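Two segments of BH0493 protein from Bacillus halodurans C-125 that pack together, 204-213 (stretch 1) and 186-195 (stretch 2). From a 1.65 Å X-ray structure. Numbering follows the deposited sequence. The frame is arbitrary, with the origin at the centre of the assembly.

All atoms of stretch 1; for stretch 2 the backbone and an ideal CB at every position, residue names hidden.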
# COMPACT_ATOMS: atom_id res chain seq x y z
N GLN C 204 28.69 -32.99 -4.08
CA GLN C 204 28.44 -34.10 -3.17
C GLN C 204 28.72 -33.83 -1.71
O GLN C 204 27.97 -34.27 -0.84
CB GLN C 204 29.24 -35.34 -3.63
CG GLN C 204 28.69 -35.89 -4.90
CD GLN C 204 27.18 -35.96 -4.85
OE1 GLN C 204 26.61 -36.37 -3.83
NE2 GLN C 204 26.52 -35.52 -5.93
N GLU C 205 29.81 -33.12 -1.42
CA GLU C 205 30.18 -32.86 -0.06
C GLU C 205 29.25 -31.84 0.56
O GLU C 205 28.97 -31.92 1.76
CB GLU C 205 31.63 -32.44 0.07
CG GLU C 205 32.57 -33.65 -0.10
CD GLU C 205 32.37 -34.68 1.01
OE1 GLU C 205 33.09 -34.57 2.01
OE2 GLU C 205 31.46 -35.55 0.90
N VAL C 206 28.75 -30.91 -0.25
CA VAL C 206 27.77 -29.97 0.34
C VAL C 206 26.42 -30.69 0.63
O VAL C 206 25.83 -30.48 1.70
CB VAL C 206 27.61 -28.67 -0.52
CG1 VAL C 206 26.40 -27.82 -0.03
CG2 VAL C 206 28.88 -27.83 -0.41
N LYS C 207 25.94 -31.52 -0.30
CA LYS C 207 24.79 -32.41 -0.00
C LYS C 207 25.00 -33.26 1.24
O LYS C 207 24.07 -33.45 2.03
CB LYS C 207 24.48 -33.31 -1.17
CG LYS C 207 23.92 -32.60 -2.39
CD LYS C 207 23.82 -33.52 -3.58
CE LYS C 207 22.47 -34.09 -3.69
NZ LYS C 207 22.25 -34.59 -5.08
N ARG C 208 26.22 -33.75 1.45
CA ARG C 208 26.45 -34.55 2.64
C ARG C 208 26.39 -33.70 3.92
O ARG C 208 25.92 -34.17 4.97
CB ARG C 208 27.75 -35.38 2.52
CG ARG C 208 27.94 -36.35 3.69
CD ARG C 208 29.14 -37.27 3.47
NE ARG C 208 30.41 -36.53 3.47
CZ ARG C 208 31.04 -36.15 4.56
NH1 ARG C 208 30.57 -36.46 5.75
NH2 ARG C 208 32.19 -35.48 4.47
N PHE C 209 26.83 -32.44 3.83
CA PHE C 209 26.73 -31.53 4.94
C PHE C 209 25.22 -31.37 5.29
O PHE C 209 24.80 -31.54 6.45
CB PHE C 209 27.38 -30.17 4.61
CG PHE C 209 27.18 -29.14 5.67
CD1 PHE C 209 27.98 -29.11 6.79
CD2 PHE C 209 26.14 -28.18 5.55
CE1 PHE C 209 27.80 -28.18 7.81
CE2 PHE C 209 25.95 -27.21 6.57
CZ PHE C 209 26.77 -27.21 7.72
N LEU C 210 24.41 -31.08 4.28
CA LEU C 210 22.96 -30.93 4.54
C LEU C 210 22.35 -32.23 5.12
O LEU C 210 21.61 -32.16 6.13
CB LEU C 210 22.23 -30.53 3.27
CG LEU C 210 22.65 -29.16 2.73
CD1 LEU C 210 22.00 -28.97 1.33
CD2 LEU C 210 22.35 -28.00 3.70
N THR C 211 22.69 -33.38 4.52
CA THR C 211 22.08 -34.63 4.92
C THR C 211 22.46 -34.96 6.37
O THR C 211 21.64 -35.50 7.15
CB THR C 211 22.52 -35.79 3.97
OG1 THR C 211 22.02 -35.49 2.65
CG2 THR C 211 21.91 -37.11 4.44
N ASP C 212 23.70 -34.66 6.76
CA ASP C 212 24.17 -34.95 8.11
C ASP C 212 23.42 -34.12 9.12
O ASP C 212 23.09 -34.58 10.22
CB ASP C 212 25.68 -34.66 8.30
CG ASP C 212 26.60 -35.73 7.66
OD1 ASP C 212 26.12 -36.79 7.22
OD2 ASP C 212 27.82 -35.48 7.59
N TRP C 213 23.13 -32.87 8.76
CA TRP C 213 22.42 -32.01 9.72
C TRP C 213 20.91 -32.32 9.75
O TRP C 213 20.30 -32.23 10.80
CB TRP C 213 22.70 -30.54 9.44
CG TRP C 213 24.00 -30.21 10.07
CD1 TRP C 213 25.21 -30.04 9.44
CD2 TRP C 213 24.24 -30.10 11.47
NE1 TRP C 213 26.19 -29.80 10.39
CE2 TRP C 213 25.61 -29.84 11.64
CE3 TRP C 213 23.43 -30.21 12.60
CZ2 TRP C 213 26.18 -29.65 12.91
CZ3 TRP C 213 23.99 -30.01 13.86
CH2 TRP C 213 25.35 -29.74 14.01
N UNK C 186 35.23 -23.57 6.70
CA UNK C 186 34.70 -24.29 7.88
C UNK C 186 34.23 -25.70 7.51
O UNK C 186 34.55 -26.66 8.20
CB UNK C 186 33.54 -23.51 8.50
N UNK C 187 33.51 -25.85 6.40
CA UNK C 187 33.14 -27.17 5.91
C UNK C 187 34.35 -28.11 5.81
O UNK C 187 34.28 -29.26 6.26
CB UNK C 187 32.46 -27.04 4.54
N UNK C 188 35.42 -27.63 5.17
CA UNK C 188 36.72 -28.33 5.15
C UNK C 188 37.22 -28.73 6.54
O UNK C 188 37.56 -29.90 6.78
CB UNK C 188 37.77 -27.44 4.48
N UNK C 189 37.27 -27.79 7.47
CA UNK C 189 37.59 -28.11 8.86
C UNK C 189 36.76 -29.26 9.43
O UNK C 189 37.19 -29.92 10.38
CB UNK C 189 37.39 -26.87 9.73
N UNK C 190 35.56 -29.48 8.87
CA UNK C 190 34.59 -30.43 9.44
C UNK C 190 34.55 -31.73 8.64
O UNK C 190 33.71 -32.59 8.89
CB UNK C 190 33.19 -29.80 9.48
N UNK C 191 35.45 -31.86 7.66
CA UNK C 191 35.56 -33.08 6.86
C UNK C 191 34.79 -33.15 5.56
O UNK C 191 34.71 -34.22 4.93
CB UNK C 191 35.12 -34.26 7.72
N UNK C 192 34.22 -32.01 5.16
CA UNK C 192 33.49 -31.91 3.89
C UNK C 192 34.45 -31.35 2.85
O UNK C 192 34.77 -30.18 2.86
CB UNK C 192 32.24 -31.03 4.02
N UNK C 193 34.91 -32.23 1.98
CA UNK C 193 36.06 -31.93 1.12
C UNK C 193 35.57 -31.20 -0.12
O UNK C 193 35.51 -31.76 -1.22
CB UNK C 193 36.81 -33.20 0.73
N UNK C 194 35.16 -29.97 0.09
CA UNK C 194 34.71 -29.15 -1.01
C UNK C 194 35.98 -28.55 -1.60
O UNK C 194 36.89 -28.12 -0.86
CB UNK C 194 33.71 -28.08 -0.57
N UNK C 195 36.01 -28.54 -2.92
CA UNK C 195 37.14 -28.07 -3.70
C UNK C 195 37.11 -26.55 -3.95
O UNK C 195 36.13 -25.87 -3.62
CB UNK C 195 37.18 -28.81 -5.04

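Stretch 1 is helical throughout, and stretch 2 runs past it as the last turn of a helix followed by an irregular segment. At position 186 the ideal CB finds nothing of stretch 1 within 5.5 Å, so many side chains would suit; the residue is Arg186, whose guanidinium is hydrogen-bonded elsewhere in the structure.

Position 187 points toward stretch 1, and its ideal CB lies 5.4 Å from Phe209 CD1. The gap before the phenylalanine ring and Val206 asks for an apolar chain of moderate size, such as leucine, isoleucine or methionine. Leu187 fills it: its CD2 sits over the ring face, 3.6 Å from Phe209 CD1, while its CD1 lies 4.0 Å from Val206 CG2.

Positions 188 and 189 are out of reach and set few demands. Arg188 turns back on its own stretch, donating from Arg188 NE to the carbonyl O of position 194 (2.9 Å); Asp189 makes no contact with stretch 1.

Position 190 points toward stretch 1 but from a distance, so only a long or broad side chain could touch it. Trp190 does, bringing its CE3 to 4.0 Å from Phe209 CE1.

Position 191 has a phi of 93°, and a CB here would be jammed against the carbonyl O of the residue before. Glycine is called for, and Gly191 closes the helix in a Schellman motif. Its carbonyl O lies 2.9 Å from Arg208 NH2.

At position 192 the ideal CB is 4.1 Å from Glu205 O and points sideways, yet Phe209 CB offers an apolar surface and Asp212 an acceptor farther along the helix. A flat, long side chain with a terminal donor would use both. Tyr192 does both. Its ring receives Phe209 CB over its face and the edge of the Phe209 ring, with the planes at 87°, and its OH donates to Asp212 OD2 at 2.6 Å.

At position 193 the backbone matters most: the amide N donates to Glu205 OE1 (3.0 Å), an oxygen also held by Arg208 NH2 at 2.8 Å. The ideal CB is 4.2 Å from that same OE1, so polar or basic chains would suit. Lys193 occupies the site, but its end leads away from stretch 1.

Position 194 places its ideal CB 4.8 Å from Val206 CG2 and 4.9 Å from Glu205 CB, a setting for a small or branched apolar chain. Val194 CG1 packs 3.6 Å from Val206 CG2. Position 195 is out of reach; Asn195 hydrogen-bonds elsewhere in the structure.

Stretch 2, residues 186-195: RLRDWGYKVN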
# COMPACT_ATOMS: atom_id res chain seq x y z
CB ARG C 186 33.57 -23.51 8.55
CG ARG C 186 33.95 -22.11 8.97
CD ARG C 186 32.93 -21.51 9.91
NE ARG C 186 33.13 -22.01 11.27
CZ ARG C 186 32.26 -21.84 12.27
NH1 ARG C 186 31.14 -21.18 12.04
NH2 ARG C 186 32.52 -22.32 13.49
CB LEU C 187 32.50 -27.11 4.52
CG LEU C 187 31.19 -26.35 4.33
CD1 LEU C 187 30.57 -26.80 3.04
CD2 LEU C 187 30.23 -26.58 5.46
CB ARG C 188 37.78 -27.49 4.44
CG ARG C 188 37.49 -27.26 3.02
CD ARG C 188 38.56 -26.39 2.35
NE ARG C 188 38.40 -26.44 0.90
CZ ARG C 188 38.74 -25.46 0.07
NH1 ARG C 188 39.26 -24.33 0.56
NH2 ARG C 188 38.55 -25.60 -1.23
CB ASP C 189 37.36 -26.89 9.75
CG ASP C 189 38.38 -25.79 9.54
OD1 ASP C 189 39.19 -25.84 8.58
OD2 ASP C 189 38.35 -24.86 10.36
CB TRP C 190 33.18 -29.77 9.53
CG TRP C 190 33.07 -28.61 10.55
CD1 TRP C 190 33.77 -28.47 11.72
CD2 TRP C 190 32.18 -27.47 10.48
NE1 TRP C 190 33.40 -27.32 12.37
CE2 TRP C 190 32.43 -26.68 11.64
CE3 TRP C 190 31.23 -27.03 9.56
CZ2 TRP C 190 31.74 -25.48 11.90
CZ3 TRP C 190 30.53 -25.83 9.82
CH2 TRP C 190 30.81 -25.07 10.98
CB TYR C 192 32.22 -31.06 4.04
CG TYR C 192 31.31 -31.60 5.12
CD1 TYR C 192 30.44 -32.66 4.86
CD2 TYR C 192 31.36 -31.09 6.41
CE1 TYR C 192 29.65 -33.17 5.83
CE2 TYR C 192 30.56 -31.63 7.41
CZ TYR C 192 29.71 -32.67 7.10
OH TYR C 192 28.89 -33.19 8.08
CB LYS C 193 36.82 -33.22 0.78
CG LYS C 193 37.58 -33.77 1.99
CD LYS C 193 38.27 -35.10 1.69
CE LYS C 193 37.45 -36.29 2.22
NZ LYS C 193 38.31 -37.51 2.44
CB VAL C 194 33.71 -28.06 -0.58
CG1 VAL C 194 32.38 -28.69 -0.09
CG2 VAL C 194 34.29 -27.20 0.47
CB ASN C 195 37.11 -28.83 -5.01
CG ASN C 195 37.11 -30.36 -4.79
OD1 ASN C 195 37.88 -30.87 -3.98
ND2 ASN C 195 36.27 -31.06 -5.50
O HOH W 1 32.68 -34.71 7.66
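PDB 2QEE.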